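Local coordinates for protein dicer Related Helicase (PDB 6M6S) that probably couples ATP hydrolysis to RNA binding as a RIG-I-like helicase in RNA interference, and here grips duplex RNA through its C-terminal domain, at residues F31-V36 / R78-R83; A109-S112 / L118-I121. All coordinates share one frame; numbering follows the deposited sequence.

Interaction 1. Residues F31-V36 / R78-R83; sequences FSNYMV and RAYKIR. With nucleotides of chain C; nucleotides of chain D.
Met-35 and Tyr-80 make the main apolar contact, with Ile-82 beside them. The methyl CE of Met-35 rests 3.8 Å from CD1 of Tyr-80 and touches CD1 of Ile-82 at the same 3.8 Å, the Met-35 and Ile-82 chains meeting tip to tip. SD of Met-35 stands 5.0 Å from the centroid of the Tyr-80 ring and 23° off its normal, a Met-aromatic contact made from above the face. Methionine suits this place because its thin, flexible chain bends at CB-CG (chi2 -58°) and again at the sulfur, curling the methyl between ring and isoleucine. These residues join two sheets of the RIG-I-like C-terminal domain: strand 33-36 runs almost perpendicular to strand 78-82, at 96°, and between these two segments side chains make the contact and no backbone hydrogen bond crosses. Polar contacts serve the RNA. ND2 of Asn-33 gives a nearly straight hydrogen bond to O2 of C12 of chain C at 3.0 Å. Asparagine fits by pairing this donor, which also bonds Val-30 O, with an acceptor, OD1, bonded to a modified group, probably the triphosphate-bearing 5' nucleotide. The Tyr-80 hydroxyl bonds that group too; its OH lies 3.8 Å from Asn-33 OD1, too long for a mutual bond. Phe-31 and Ser-32, both in left-handed backbone conformations, turn carbonyls to the duplex: Phe-31 O accepts N2 of G2 of chain D at 3.2 Å, and Ser-32 O accepts that nucleotide's O2' at 2.6 Å, consistent with recognition of a ribose hydroxyl. One face of the Phe-31 ring covers the terminal sugar, C4' of C12 of chain C lying 3.5 Å above its plane.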
ATOM      1  N   PHE B  31      13.824   6.404 -16.085  1.00 23.59           N
ATOM      2  CA  PHE B  31      13.324   7.685 -15.566  1.00 27.77           C
ATOM      3  C   PHE B  31      12.058   7.534 -14.705  1.00 24.96           C
ATOM      4  O   PHE B  31      10.996   8.160 -14.947  1.00 22.75           O
ATOM      5  CB  PHE B  31      13.076   8.659 -16.714  1.00 30.39           C
ATOM      6  CG  PHE B  31      14.346   9.099 -17.402  1.00 35.23           C
ATOM      7  CD1 PHE B  31      15.130  10.090 -16.832  1.00 37.90           C
ATOM      8  CD2 PHE B  31      14.741   8.528 -18.595  1.00 37.37           C
ATOM      9  CE1 PHE B  31      16.316  10.523 -17.469  1.00 39.38           C
ATOM     10  CE2 PHE B  31      15.917   8.946 -19.237  1.00 39.95           C
ATOM     11  CZ  PHE B  31      16.702   9.947 -18.670  1.00 40.10           C
ATOM     12  N   SER B  32      12.197   6.680 -13.717  1.00 24.23           N
ATOM     13  CA  SER B  32      11.151   6.436 -12.744  1.00 22.34           C
ATOM     14  C   SER B  32       9.882   5.795 -13.290  1.00 18.72           C
ATOM     15  O   SER B  32       8.869   5.763 -12.591  1.00 20.27           O
ATOM     16  CB  SER B  32      10.832   7.676 -11.914  1.00 27.95           C
ATOM     17  OG  SER B  32      12.025   8.180 -11.319  1.00 33.95           O
ATOM     18  N   ASN B  33       9.959   5.208 -14.491  1.00 18.32           N
ATOM     19  CA  ASN B  33       8.952   4.271 -14.958  1.00 19.59           C
ATOM     20  C   ASN B  33       9.479   2.859 -14.734  1.00 16.34           C
ATOM     21  O   ASN B  33      10.573   2.544 -15.217  1.00 17.98           O
ATOM     22  CB  ASN B  33       8.793   4.464 -16.471  1.00 17.19           C
ATOM     23  CG  ASN B  33       8.082   5.753 -16.806  1.00 24.01           C
ATOM     24  OD1 ASN B  33       6.850   5.784 -16.861  1.00 21.11           O
ATOM     25  ND2 ASN B  33       8.842   6.815 -17.047  1.00 28.54           N
ATOM     26  N   TYR B  34       8.728   2.009 -14.036  1.00 15.52           N
ATOM     27  CA  TYR B  34       9.232   0.711 -13.580  1.00 15.11           C
ATOM     28  C   TYR B  34       8.673  -0.298 -14.562  1.00 17.44           C
ATOM     29  O   TYR B  34       7.424  -0.558 -14.561  1.00 16.78           O
ATOM     30  CB  TYR B  34       8.763   0.469 -12.127  1.00 14.94           C
ATOM     31  CG  TYR B  34       9.492   1.385 -11.135  1.00 15.87           C
ATOM     32  CD1 TYR B  34       9.158   2.740 -11.039  1.00 16.61           C
ATOM     33  CD2 TYR B  34      10.448   0.899 -10.248  1.00 16.32           C
ATOM     34  CE1 TYR B  34       9.795   3.559 -10.152  1.00 17.50           C
ATOM     35  CE2 TYR B  34      11.050   1.747  -9.319  1.00 17.33           C
ATOM     36  CZ  TYR B  34      10.743   3.049  -9.318  1.00 19.76           C
ATOM     37  OH  TYR B  34      11.332   3.897  -8.388  1.00 20.58           O
ATOM     38  N   MET B  35       9.552  -0.819 -15.430  1.00 16.02           N
ATOM     39  CA  MET B  35       9.067  -1.625 -16.559  1.00 16.79           C
ATOM     40  C   MET B  35       9.478  -3.066 -16.391  1.00 18.11           C
ATOM     41  O   MET B  35      10.460  -3.361 -15.725  1.00 17.20           O
ATOM     42  CB  MET B  35       9.683  -1.103 -17.868  1.00 15.49           C
ATOM     43  CG  MET B  35       9.564   0.427 -17.990  1.00 23.19           C
ATOM     44  SD  MET B  35       7.880   1.069 -17.917  1.00 19.53           S
ATOM     45  CE  MET B  35       7.282   0.388 -19.483  1.00 16.03           C
ATOM     46  N   VAL B  36       8.777  -3.991 -17.071  1.00 13.55           N
ATOM     47  CA  VAL B  36       9.170  -5.400 -17.017  1.00 15.28           C
ATOM     48  C   VAL B  36      10.039  -5.794 -18.203  1.00 21.00           C
ATOM     49  O   VAL B  36       9.613  -5.665 -19.379  1.00 17.45           O
ATOM     50  CB  VAL B  36       7.895  -6.312 -16.966  1.00 15.11           C
ATOM     51  CG1 VAL B  36       8.339  -7.803 -16.825  1.00 18.24           C
ATOM     52  CG2 VAL B  36       6.912  -5.902 -15.842  1.00 16.13           C
ATOM     53  N   ARG B  78      -0.138  -0.637 -17.941  1.00 14.31           N
ATOM     54  CA  ARG B  78      -0.205  -0.088 -19.286  1.00 18.51           C
ATOM     55  C   ARG B  78       1.053  -0.477 -19.990  1.00 17.26           C
ATOM     56  O   ARG B  78       2.138  -0.516 -19.377  1.00 16.59           O
ATOM     57  CB  ARG B  78      -0.278   1.424 -19.187  1.00 23.32           C
ATOM     58  CG  ARG B  78      -0.525   2.093 -20.476  1.00 25.96           C
ATOM     59  CD  ARG B  78      -0.993   3.533 -20.200  1.00 25.62           C
ATOM     60  NE  ARG B  78      -1.439   4.082 -21.434  1.00 26.03           N
ATOM     61  CZ  ARG B  78      -1.968   5.282 -21.583  1.00 27.95           C
ATOM     62  NH1 ARG B  78      -2.139   6.088 -20.528  1.00 27.37           N
ATOM     63  NH2 ARG B  78      -2.328   5.654 -22.792  1.00 27.40           N
ATOM     64  N   ALA B  79       0.972  -0.733 -21.301  1.00 15.09           N
ATOM     65  CA  ALA B  79       2.204  -0.978 -22.044  1.00 14.20           C
ATOM     66  C   ALA B  79       2.705   0.344 -22.617  1.00 16.01           C
ATOM     67  O   ALA B  79       1.914   1.270 -22.862  1.00 18.01           O
ATOM     68  CB  ALA B  79       1.922  -1.973 -23.205  1.00 17.59           C
ATOM     69  N   TYR B  80       4.031   0.441 -22.802  1.00 15.07           N
ATOM     70  CA  TYR B  80       4.643   1.632 -23.362  1.00 15.96           C
ATOM     71  C   TYR B  80       5.534   1.216 -24.511  1.00 16.69           C
ATOM     72  O   TYR B  80       5.942   0.040 -24.604  1.00 16.98           O
ATOM     73  CB  TYR B  80       5.572   2.292 -22.332  1.00 16.07           C
ATOM     74  CG  TYR B  80       4.915   3.081 -21.188  1.00 16.05           C
ATOM     75  CD1 TYR B  80       4.144   2.434 -20.234  1.00 16.94           C
ATOM     76  CD2 TYR B  80       5.134   4.444 -21.058  1.00 20.74           C
ATOM     77  CE1 TYR B  80       3.569   3.128 -19.174  1.00 18.78           C
ATOM     78  CE2 TYR B  80       4.577   5.156 -19.980  1.00 17.78           C
ATOM     79  CZ  TYR B  80       3.801   4.493 -19.071  1.00 19.97           C
ATOM     80  OH  TYR B  80       3.285   5.174 -17.986  1.00 20.33           O
ATOM     81  N   LYS B  81       5.854   2.173 -25.382  1.00 18.20           N
ATOM     82  CA  LYS B  81       6.978   2.032 -26.323  1.00 18.17           C
ATOM     83  C   LYS B  81       8.092   2.931 -25.819  1.00 24.21           C
ATOM     84  O   LYS B  81       7.914   4.177 -25.754  1.00 24.55           O
ATOM     85  CB  LYS B  81       6.562   2.457 -27.734  1.00 20.17           C
ATOM     86  CG  LYS B  81       7.526   2.034 -28.823  1.00 24.24           C
ATOM     87  CD  LYS B  81       7.108   2.715 -30.176  1.00 26.87           C
ATOM     88  CE  LYS B  81       7.613   2.007 -31.363  1.00 41.68           C
ATOM     89  NZ  LYS B  81       6.742   2.287 -32.567  1.00 41.74           N
ATOM     90  N   ILE B  82       9.205   2.327 -25.396  1.00 24.07           N
ATOM     91  CA  ILE B  82      10.298   3.092 -24.796  1.00 27.23           C
ATOM     92  C   ILE B  82      11.525   2.814 -25.626  1.00 25.40           C
ATOM     93  O   ILE B  82      11.901   1.637 -25.773  1.00 26.77           O
ATOM     94  CB  ILE B  82      10.521   2.660 -23.356  1.00 26.58           C
ATOM     95  CG1 ILE B  82       9.286   2.985 -22.495  1.00 29.74           C
ATOM     96  CG2 ILE B  82      11.805   3.333 -22.768  1.00 30.29           C
ATOM     97  CD1 ILE B  82       9.567   2.987 -21.089  1.00 30.59           C
ATOM     98  N   ARG B  83      12.113   3.858 -26.214  1.00 29.61           N
ATOM     99  CA  ARG B  83      13.271   3.725 -27.089  1.00 35.79           C
ATOM    100  C   ARG B  83      12.968   2.682 -28.187  1.00 36.51           C
ATOM    101  O   ARG B  83      13.815   1.842 -28.530  1.00 38.35           O
ATOM    102  CB  ARG B  83      14.535   3.347 -26.308  1.00 40.05           C
ATOM    103  CG  ARG B  83      14.863   4.234 -25.121  1.00 46.18           C
ATOM    104  CD  ARG B  83      16.322   4.744 -25.150  1.00 53.72           C
ATOM    105  NE  ARG B  83      17.288   3.981 -24.341  1.00 60.16           N
ATOM    106  CZ  ARG B  83      17.511   4.159 -23.028  1.00 63.00           C
ATOM    107  NH1 ARG B  83      16.805   5.050 -22.325  1.00 62.53           N
ATOM    108  NH2 ARG B  83      18.436   3.427 -22.395  1.00 61.37           N
TER
ATOM    109  P     C C  12      13.158  15.062 -19.734  1.00 51.70           P
ATOM    110  OP1   C C  12      14.398  14.925 -20.551  1.00 51.44           O
ATOM    111  OP2   C C  12      12.173  16.085 -20.140  1.00 54.97           O
ATOM    112  O5'   C C  12      12.448  13.640 -19.623  1.00 49.04           O
ATOM    113  C5'   C C  12      13.208  12.460 -19.441  1.00 44.45           C
ATOM    114  C4'   C C  12      12.329  11.245 -19.316  1.00 41.18           C
ATOM    115  O4'   C C  12      11.382  11.425 -18.251  1.00 41.81           O
ATOM    116  C3'   C C  12      11.451  10.909 -20.500  1.00 40.36           C
ATOM    117  O3'   C C  12      12.166  10.313 -21.562  1.00 50.26           O
ATOM    118  C2'   C C  12      10.444   9.970 -19.875  1.00 39.31           C
ATOM    119  O2'   C C  12      11.023   8.683 -19.719  1.00 50.53           O
ATOM    120  C1'   C C  12      10.254  10.603 -18.489  1.00 39.30           C
ATOM    121  N1    C C  12       9.025  11.427 -18.455  1.00 38.81           N
ATOM    122  C2    C C  12       7.830  10.778 -18.177  1.00 38.18           C
ATOM    123  O2    C C  12       7.871   9.559 -17.910  1.00 39.13           O
ATOM    124  N3    C C  12       6.683  11.504 -18.154  1.00 38.53           N
ATOM    125  C4    C C  12       6.715  12.799 -18.459  1.00 39.52           C
ATOM    126  N4    C C  12       5.559  13.459 -18.441  1.00 44.84           N
ATOM    127  C5    C C  12       7.923  13.484 -18.767  1.00 40.19           C
ATOM    128  C6    C C  12       9.045  12.756 -18.763  1.00 40.42           C
TER
ATOM    129  P     G D   2      -0.302   5.999 -13.074  1.00 31.04           P
ATOM    130  OP1   G D   2      -0.709   5.041 -11.996  1.00 28.77           O
ATOM    131  OP2   G D   2      -0.805   7.406 -12.918  1.00 34.70           O
ATOM    132  O5'   G D   2       1.294   5.969 -13.038  1.00 29.54           O
ATOM    133  C5'   G D   2       1.985   4.758 -13.313  1.00 29.31           C
ATOM    134  C4'   G D   2       3.468   4.998 -13.326  1.00 31.15           C
ATOM    135  O4'   G D   2       3.817   5.823 -14.449  1.00 32.80           O
ATOM    136  C3'   G D   2       4.049   5.747 -12.131  1.00 31.99           C
ATOM    137  O3'   G D   2       4.288   4.870 -11.058  1.00 31.79           O
ATOM    138  C2'   G D   2       5.356   6.273 -12.701  1.00 34.36           C
ATOM    139  O2'   G D   2       6.298   5.207 -12.758  1.00 34.78           O
ATOM    140  C1'   G D   2       4.946   6.608 -14.132  1.00 34.80           C
ATOM    141  N9    G D   2       4.548   8.015 -14.308  1.00 35.87           N
ATOM    142  C8    G D   2       3.247   8.517 -14.392  1.00 35.02           C
ATOM    143  N7    G D   2       3.223   9.819 -14.595  1.00 36.65           N
ATOM    144  C5    G D   2       4.578  10.170 -14.672  1.00 38.74           C
ATOM    145  C6    G D   2       5.207  11.428 -14.879  1.00 41.40           C
ATOM    146  O6    G D   2       4.670  12.508 -15.062  1.00 42.45           O
ATOM    147  N1    G D   2       6.598  11.345 -14.867  1.00 43.13           N
ATOM    148  C2    G D   2       7.315  10.179 -14.696  1.00 42.48           C
ATOM    149  N2    G D   2       8.664  10.269 -14.734  1.00 44.70           N
ATOM    150  N3    G D   2       6.735   8.999 -14.505  1.00 40.05           N
ATOM    151  C4    G D   2       5.391   9.075 -14.504  1.00 38.30           C
ATOM    152  P     C D   3       3.929   5.299  -9.570  1.00 32.99           P
ATOM    153  OP1   C D   3       4.267   4.097  -8.762  1.00 30.13           O
ATOM    154  OP2   C D   3       2.690   6.118  -9.556  1.00 37.16           O
ATOM    155  O5'   C D   3       5.108   6.327  -9.230  1.00 32.98           O
ATOM    156  C5'   C D   3       6.460   5.903  -9.127  1.00 38.47           C
ATOM    157  C4'   C D   3       7.438   7.050  -9.220  1.00 36.76           C
ATOM    158  O4'   C D   3       7.322   7.694 -10.514  1.00 37.58           O
ATOM    159  C3'   C D   3       7.252   8.213  -8.262  1.00 37.19           C
ATOM    160  O3'   C D   3       7.594   7.957  -6.908  1.00 37.14           O
ATOM    161  C2'   C D   3       8.079   9.297  -8.943  1.00 39.72           C
ATOM    162  O2'   C D   3       9.478   9.066  -8.797  1.00 41.73           O
ATOM    163  C1'   C D   3       7.719   9.048 -10.408  1.00 39.81           C
ATOM    164  N1    C D   3       6.589   9.918 -10.822  1.00 39.01           N
ATOM    165  C2    C D   3       6.907  11.219 -11.211  1.00 41.14           C
ATOM    166  O2    C D   3       8.097  11.572 -11.228  1.00 43.38           O
ATOM    167  N3    C D   3       5.899  12.054 -11.561  1.00 41.02           N
ATOM    168  C4    C D   3       4.627  11.662 -11.529  1.00 38.83           C
ATOM    169  N4    C D   3       3.689  12.551 -11.901  1.00 39.16           N
ATOM    170  C5    C D   3       4.277  10.343 -11.119  1.00 36.51           C
ATOM    171  C6    C D   3       5.279   9.513 -10.767  1.00 36.65           C
TER

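Interaction 2. Residues A109-S112 / L118-I121; sequences AKWS and LFYI. With nucleotides of chain D.
Trp-111 crosses Ile-121 at about a right angle, and its side chain spans from the RNA backbone to the protein interior. At the root, CB of Trp-111 lies 4.0 Å from OP1 of C3 of chain D. Next along, CD1 comes to 3.7 Å of the same OP1, which sits at the indole edge near the ring plane. NE1, a polar atom in a buried place, is satisfied by a hydrogen bond to Leu-90 O. On the six-membered ring, CE3 meets the methyl CD1 of Ile-121 at 3.9 Å; CZ of Phe-119 lies at the indole edge, near its plane, 4.3 Å from CZ3 of Trp-111. A tryptophan suits the position because one flat group can reach phosphate, carbonyl and hydrocarbon in turn. Its neighbours face the next phosphate. OG of Ser-112 donates to OP1 of G4 of chain D at 2.7 Å, brought there by a chi1 of 48° that sets the hydroxyl between backbone N and carbonyl carbon. Lys-110, the N-cap residue, lays its aliphatic chain along that OP1: CD comes to 3.2 Å and NZ to 3.6 Å, so no salt bridge forms, though the charge probably helps to attract the phosphate. Shortening Lys-110 to an alanine is likely to deprive the G4 phosphate of this lysine's charge and uncover the side of OP1 that its methylenes now line. The N-terminal end of helix 111-117 thus lies against the RNA backbone, where its dipole would probably favour the phosphates, as part of the RNA-binding surface of a RIG-I-like C-terminal domain.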
ATOM      1  N   ALA B 109       2.257   0.907  -1.732  1.00 21.37           N
ATOM      2  CA  ALA B 109       1.523   2.043  -2.267  1.00 25.51           C
ATOM      3  C   ALA B 109       2.250   2.661  -3.469  1.00 28.00           C
ATOM      4  O   ALA B 109       1.606   3.111  -4.397  1.00 27.72           O
ATOM      5  CB  ALA B 109       1.342   3.056  -1.175  1.00 27.21           C
ATOM      6  N   LYS B 110       3.576   2.592  -3.477  1.00 28.40           N
ATOM      7  CA  LYS B 110       4.336   3.195  -4.571  1.00 28.89           C
ATOM      8  C   LYS B 110       5.503   2.288  -4.947  1.00 28.56           C
ATOM      9  O   LYS B 110       6.047   1.659  -4.032  1.00 26.40           O
ATOM     10  CB  LYS B 110       4.984   4.481  -4.060  1.00 32.91           C
ATOM     11  CG  LYS B 110       4.088   5.429  -3.241  1.00 36.79           C
ATOM     12  CD  LYS B 110       4.671   6.849  -3.196  1.00 41.27           C
ATOM     13  CE  LYS B 110       5.370   7.162  -1.872  1.00 38.41           C
ATOM     14  NZ  LYS B 110       5.255   8.631  -1.561  1.00 43.63           N
ATOM     15  N   TRP B 111       5.903   2.296  -6.229  1.00 30.53           N
ATOM     16  CA  TRP B 111       7.109   1.578  -6.685  1.00 32.75           C
ATOM     17  C   TRP B 111       8.287   2.005  -5.814  1.00 31.43           C
ATOM     18  O   TRP B 111       9.182   1.222  -5.500  1.00 37.69           O
ATOM     19  CB  TRP B 111       7.403   1.722  -8.219  1.00 20.22           C
ATOM     20  CG  TRP B 111       6.727   0.719  -9.058  1.00 24.69           C
ATOM     21  CD1 TRP B 111       5.727   0.934  -9.945  1.00 16.43           C
ATOM     22  CD2 TRP B 111       7.010  -0.658  -9.095  1.00 21.81           C
ATOM     23  NE1 TRP B 111       5.346  -0.264 -10.525  1.00 25.68           N
ATOM     24  CE2 TRP B 111       6.143  -1.253 -10.031  1.00 17.68           C
ATOM     25  CE3 TRP B 111       7.925  -1.466  -8.411  1.00 22.16           C
ATOM     26  CZ2 TRP B 111       6.140  -2.609 -10.301  1.00 24.28           C
ATOM     27  CZ3 TRP B 111       7.954  -2.786  -8.710  1.00 18.33           C
ATOM     28  CH2 TRP B 111       7.041  -3.366  -9.647  1.00 24.55           C
ATOM     29  N   SER B 112       8.282   3.253  -5.388  1.00 26.17           N
ATOM     30  CA  SER B 112       9.321   3.737  -4.497  1.00 22.70           C
ATOM     31  C   SER B 112       9.427   3.027  -3.139  1.00 30.52           C
ATOM     32  O   SER B 112      10.516   2.929  -2.580  1.00 33.00           O
ATOM     33  CB  SER B 112       9.204   5.242  -4.334  1.00 38.82           C
ATOM     34  OG  SER B 112       7.855   5.572  -4.049  1.00 44.32           O
ATOM     35  N   LEU B 118      11.750  -3.797  -0.095  1.00 22.22           N
ATOM     36  CA  LEU B 118      11.722  -5.191  -0.565  1.00 21.09           C
ATOM     37  C   LEU B 118      12.944  -5.573  -1.392  1.00 22.18           C
ATOM     38  O   LEU B 118      13.646  -6.542  -1.072  1.00 22.14           O
ATOM     39  CB  LEU B 118      10.445  -5.495  -1.382  1.00 18.93           C
ATOM     40  CG  LEU B 118       9.085  -5.220  -0.675  1.00 18.78           C
ATOM     41  CD1 LEU B 118       7.886  -5.616  -1.545  1.00 20.41           C
ATOM     42  CD2 LEU B 118       9.043  -6.003   0.670  1.00 19.81           C
ATOM     43  N   PHE B 119      13.181  -4.858  -2.491  1.00 19.95           N
ATOM     44  CA  PHE B 119      14.318  -5.241  -3.324  1.00 20.32           C
ATOM     45  C   PHE B 119      14.896  -4.073  -4.139  1.00 24.02           C
ATOM     46  O   PHE B 119      14.164  -3.149  -4.510  1.00 20.65           O
ATOM     47  CB  PHE B 119      13.939  -6.393  -4.268  1.00 19.49           C
ATOM     48  CG  PHE B 119      12.717  -6.135  -5.148  1.00 18.36           C
ATOM     49  CD1 PHE B 119      12.827  -5.546  -6.413  1.00 17.62           C
ATOM     50  CD2 PHE B 119      11.461  -6.579  -4.752  1.00 19.13           C
ATOM     51  CE1 PHE B 119      11.686  -5.379  -7.233  1.00 17.21           C
ATOM     52  CE2 PHE B 119      10.328  -6.396  -5.537  1.00 18.64           C
ATOM     53  CZ  PHE B 119      10.428  -5.777  -6.790  1.00 17.94           C
ATOM     54  N   TYR B 120      16.207  -4.121  -4.389  1.00 21.51           N
ATOM     55  CA  TYR B 120      16.855  -3.167  -5.278  1.00 21.84           C
ATOM     56  C   TYR B 120      16.319  -3.258  -6.717  1.00 20.64           C
ATOM     57  O   TYR B 120      16.112  -4.377  -7.251  1.00 20.07           O
ATOM     58  CB  TYR B 120      18.340  -3.514  -5.249  1.00 23.41           C
ATOM     59  CG  TYR B 120      19.171  -2.903  -6.324  1.00 25.43           C
ATOM     60  CD1 TYR B 120      19.555  -1.579  -6.275  1.00 26.20           C
ATOM     61  CD2 TYR B 120      19.574  -3.663  -7.377  1.00 27.36           C
ATOM     62  CE1 TYR B 120      20.354  -1.028  -7.280  1.00 31.30           C
ATOM     63  CE2 TYR B 120      20.358  -3.130  -8.386  1.00 29.46           C
ATOM     64  CZ  TYR B 120      20.744  -1.804  -8.337  1.00 29.98           C
ATOM     65  OH  TYR B 120      21.541  -1.311  -9.378  1.00 31.81           O
ATOM     66  N   ILE B 121      16.103  -2.104  -7.359  1.00 20.42           N
ATOM     67  CA  ILE B 121      15.681  -2.047  -8.768  1.00 19.55           C
ATOM     68  C   ILE B 121      16.716  -1.201  -9.490  1.00 20.61           C
ATOM     69  O   ILE B 121      16.965  -0.034  -9.136  1.00 21.56           O
ATOM     70  CB  ILE B 121      14.251  -1.413  -8.899  1.00 18.42           C
ATOM     71  CG1 ILE B 121      13.276  -2.312  -8.151  1.00 17.63           C
ATOM     72  CG2 ILE B 121      13.838  -1.300 -10.391  1.00 17.72           C
ATOM     73  CD1 ILE B 121      11.846  -1.803  -8.119  1.00 16.76           C
TER
ATOM     74  P     G D   4       6.919   8.854  -5.766  1.00 36.98           P
ATOM     75  OP1   G D   4       7.303   8.164  -4.505  1.00 36.43           O
ATOM     76  OP2   G D   4       5.504   9.166  -6.103  1.00 36.19           O
ATOM     77  O5'   G D   4       7.656  10.269  -5.848  1.00 42.87           O
ATOM     78  C5'   G D   4       9.059  10.357  -5.791  1.00 44.13           C
ATOM     79  C4'   G D   4       9.508  11.769  -6.032  1.00 43.66           C
ATOM     80  O4'   G D   4       9.251  12.174  -7.403  1.00 51.28           O
ATOM     81  C3'   G D   4       8.819  12.825  -5.208  1.00 48.20           C
ATOM     82  O3'   G D   4       9.351  12.857  -3.907  1.00 51.68           O
ATOM     83  C2'   G D   4       9.085  14.081  -6.025  1.00 47.53           C
ATOM     84  O2'   G D   4      10.449  14.442  -5.916  1.00 49.81           O
ATOM     85  C1'   G D   4       8.907  13.540  -7.435  1.00 48.84           C
ATOM     86  N9    G D   4       7.523  13.653  -7.921  1.00 44.99           N
ATOM     87  C8    G D   4       6.525  12.697  -7.914  1.00 40.84           C
ATOM     88  N7    G D   4       5.414  13.162  -8.418  1.00 40.17           N
ATOM     89  C5    G D   4       5.702  14.474  -8.790  1.00 45.74           C
ATOM     90  C6    G D   4       4.897  15.477  -9.400  1.00 45.95           C
ATOM     91  O6    G D   4       3.710  15.395  -9.772  1.00 42.11           O
ATOM     92  N1    G D   4       5.617  16.671  -9.553  1.00 46.90           N
ATOM     93  C2    G D   4       6.932  16.881  -9.192  1.00 49.72           C
ATOM     94  N2    G D   4       7.459  18.105  -9.421  1.00 52.02           N
ATOM     95  N3    G D   4       7.678  15.938  -8.640  1.00 47.48           N
ATOM     96  C4    G D   4       7.000  14.787  -8.469  1.00 44.64           C
ATOM     97  P     C D   3       3.929   5.299  -9.570  1.00 32.99           P
ATOM     98  OP1   C D   3       4.267   4.097  -8.762  1.00 30.13           O
ATOM     99  OP2   C D   3       2.690   6.118  -9.556  1.00 37.16           O
ATOM    100  O5'   C D   3       5.108   6.327  -9.230  1.00 32.98           O
ATOM    101  C5'   C D   3       6.460   5.903  -9.127  1.00 38.47           C
ATOM    102  C4'   C D   3       7.438   7.050  -9.220  1.00 36.76           C
ATOM    103  O4'   C D   3       7.322   7.694 -10.514  1.00 37.58           O
ATOM    104  C3'   C D   3       7.252   8.213  -8.262  1.00 37.19           C
ATOM    105  O3'   C D   3       7.594   7.957  -6.908  1.00 37.14           O
ATOM    106  C2'   C D   3       8.079   9.297  -8.943  1.00 39.72           C
ATOM    107  O2'   C D   3       9.478   9.066  -8.797  1.00 41.73           O
ATOM    108  C1'   C D   3       7.719   9.048 -10.408  1.00 39.81           C
ATOM    109  N1    C D   3       6.589   9.918 -10.822  1.00 39.01           N
ATOM    110  C2    C D   3       6.907  11.219 -11.211  1.00 41.14           C
ATOM    111  O2    C D   3       8.097  11.572 -11.228  1.00 43.38           O
ATOM    112  N3    C D   3       5.899  12.054 -11.561  1.00 41.02           N
ATOM    113  C4    C D   3       4.627  11.662 -11.529  1.00 38.83           C
ATOM    114  N4    C D   3       3.689  12.551 -11.901  1.00 39.16           N
ATOM    115  C5    C D   3       4.277  10.343 -11.119  1.00 36.51           C
ATOM    116  C6    C D   3       5.279   9.513 -10.767  1.00 36.65           C
TER

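Overall arrangement
Centred about 15 Å apart, the two contacts meet through Tyr-34, whose strand supplies Met-35 and Asn-33 to interaction 1. Its ring stacks with that of Trp-111: CD1 of Tyr-34 lies 3.5 Å from CB of Trp-111, and on its other flank CD2 of Tyr-34 lies 3.7 Å from CD1 of Ile-121. The Tyr-34 hydroxyl is held by Glu-115 of helix 111-117, so strand and helix are tied by both packing and a hydrogen bond. The RNA links them too. Interaction 1 handles the duplex end, touching bases and sugars of both strands, whereas interaction 2 follows chain D onward to the phosphates of C3 and G4. The zinc site lies away from both.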